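Long-range contact in secreted protein (Streptomyces lividans TK24, PDB 5LXZ), which is a secreted copper metalloradical protein of the AA5 family, related to galactose oxidase and probably acting as a copper-radical oxidase: residues L303-G307 against K576-Q580. The protein carries 1 engineered substitution. Numbering follows the deposited sequence.
Sequences LMQNG and KNLVQ. With EDO (1,2-ethanediol), chain N.
Asn577 lies against the type I turn running from Met304 to Gly307 and bonds to its backbone. Its ND2 donates to Gln305 O at 2.9 Å and 168° at the hydrogen; this near-straight bond stays within the amide plane of Asn577 yet reaches the acceptor from above the carbonyl plane. With CG anti to the carbonyl carbon (chi1 -64°), the amide is carried out to the turn while CB rests on Met304 O at 3.3 Å. Packing is also close at Leu303, whose CD2 touches Gln580 NE2 at 3.6 Å and Asn577 O at 3.7 Å, the leucine and glutamine side chains running antiparallel. A water donates to both Leu303 O and Asn577 O, and Arg555 also bonds to Leu303 O. The exposed Asn306 side is looser: a water sits 3.2 Å from Asn306 O and 3.3 Å from Asn577 ND2, both weak bonds. Replacing Asn577 by an alanine would probably leave Gln305 O without this donor and open a gap beside the turn. The arrangement docks the hairpin turn between strands 301-303 and 309-311 of a Kelch propeller blade onto a loop of the early set domain, an interdomain interface within a galactose oxidase-like fold.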
loop_
_atom_site.group_PDB
_atom_site.type_symbol
_atom_site.label_atom_id
_atom_site.label_comp_id
_atom_site.label_asym_id
_atom_site.label_seq_id
_atom_site.Cartn_x
_atom_site.Cartn_y
_atom_site.Cartn_z
ATOM N N LEU A 303 7.478 9.709 -6.521
ATOM C CA LEU A 303 7.996 10.893 -7.183
ATOM C C LEU A 303 9.466 10.738 -7.516
ATOM O O LEU A 303 10.309 10.513 -6.627
ATOM C CB LEU A 303 7.793 12.111 -6.281
ATOM C CG LEU A 303 8.219 13.452 -6.863
ATOM C CD1 LEU A 303 7.361 13.857 -8.048
ATOM C CD2 LEU A 303 8.059 14.482 -5.739
ATOM N N MET A 304 9.795 10.992 -8.786
ATOM C CA MET A 304 11.142 10.934 -9.316
ATOM C C MET A 304 11.791 12.334 -9.280
ATOM O O MET A 304 11.104 13.365 -9.202
ATOM C CB MET A 304 11.096 10.463 -10.759
ATOM C CG MET A 304 10.443 9.105 -10.923
ATOM S SD MET A 304 10.037 8.718 -12.655
ATOM C CE MET A 304 11.554 9.121 -13.551
ATOM N N GLN A 305 13.093 12.359 -9.433
ATOM C CA GLN A 305 13.814 13.646 -9.379
ATOM C C GLN A 305 13.475 14.592 -10.483
ATOM O O GLN A 305 13.646 15.798 -10.303
ATOM C CB GLN A 305 15.315 13.389 -9.344
ATOM C CG GLN A 305 15.709 12.931 -7.970
ATOM C CD GLN A 305 17.154 12.517 -7.894
ATOM O OE1 GLN A 305 18.038 13.173 -8.440
ATOM N NE2 GLN A 305 17.401 11.403 -7.262
ATOM N N ASN A 306 12.987 14.083 -11.626
ATOM C CA ASN A 306 12.514 14.967 -12.689
ATOM C C ASN A 306 11.052 15.411 -12.559
ATOM O O ASN A 306 10.506 16.008 -13.465
ATOM C CB ASN A 306 12.805 14.342 -14.051
ATOM C CG ASN A 306 11.981 13.101 -14.324
ATOM O OD1 ASN A 306 11.152 12.676 -13.500
ATOM N ND2 ASN A 306 12.245 12.480 -15.461
ATOM N N GLY A 307 10.395 15.030 -11.463
ATOM C CA GLY A 307 9.020 15.412 -11.213
ATOM C C GLY A 307 7.952 14.500 -11.766
ATOM O O GLY A 307 6.790 14.695 -11.519
ATOM N N LYS A 576 13.219 19.673 -4.395
ATOM C CA LYS A 576 11.969 19.279 -3.778
ATOM C C LYS A 576 11.415 17.954 -4.307
ATOM O O LYS A 576 10.600 17.337 -3.651
ATOM C CB LYS A 576 10.964 20.423 -3.999
ATOM C CG LYS A 576 9.648 20.327 -3.264
ATOM C CD LYS A 576 8.830 21.637 -3.447
ATOM C CE LYS A 576 7.399 21.488 -3.015
ATOM N NZ LYS A 576 7.274 21.358 -1.558
ATOM N N ASN A 577 11.858 17.538 -5.473
ATOM C CA ASN A 577 11.455 16.224 -5.963
ATOM C C ASN A 577 12.193 15.107 -5.253
ATOM O O ASN A 577 11.750 13.970 -5.334
ATOM C CB ASN A 577 11.664 16.083 -7.453
ATOM C CG ASN A 577 10.816 17.030 -8.286
ATOM O OD1 ASN A 577 9.782 17.490 -7.828
ATOM N ND2 ASN A 577 11.270 17.341 -9.491
ATOM N N LEU A 578 13.351 15.375 -4.674
ATOM C CA LEU A 578 14.121 14.439 -3.923
ATOM C C LEU A 578 13.782 14.540 -2.438
ATOM O O LEU A 578 13.416 13.555 -1.791
ATOM C CB LEU A 578 15.623 14.720 -4.146
ATOM C CG LEU A 578 16.604 13.893 -3.304
ATOM C CD1 LEU A 578 16.460 12.388 -3.577
ATOM C CD2 LEU A 578 18.020 14.413 -3.484
ATOM N N VAL A 579 14.008 15.714 -1.864
ATOM C CA VAL A 579 13.766 15.985 -0.465
ATOM C C VAL A 579 12.406 16.658 -0.389
ATOM O O VAL A 579 12.298 17.872 -0.396
ATOM C CB VAL A 579 14.845 16.867 0.169
ATOM C CG1 VAL A 579 14.646 16.888 1.652
ATOM C CG2 VAL A 579 16.242 16.358 -0.182
ATOM N N GLN A 580 11.347 15.856 -0.401
ATOM C CA GLN A 580 9.971 16.382 -0.288
ATOM C C GLN A 580 9.885 17.165 1.040
ATOM O O GLN A 580 10.463 16.739 2.049
ATOM C CB GLN A 580 8.980 15.203 -0.328
ATOM C CG GLN A 580 9.037 14.461 -1.666
ATOM C CD GLN A 580 8.377 13.079 -1.640
ATOM O OE1 GLN A 580 8.567 12.294 -0.711
ATOM N NE2 GLN A 580 7.568 12.792 -2.653
HETATM C C1 EDO N . 5.045 17.345 -11.052
HETATM O O1 EDO N . 5.360 16.361 -10.043
HETATM C C2 EDO N . 3.869 18.237 -10.677
HETATM O O2 EDO N . 4.099 18.884 -9.439
HETATM O O HOH W 1 12.771 11.514 -6.043
HETATM O O HOH W 2 5.491 10.868 -4.037
HETATM O O HOH W 3 11.482 18.865 -12.435
#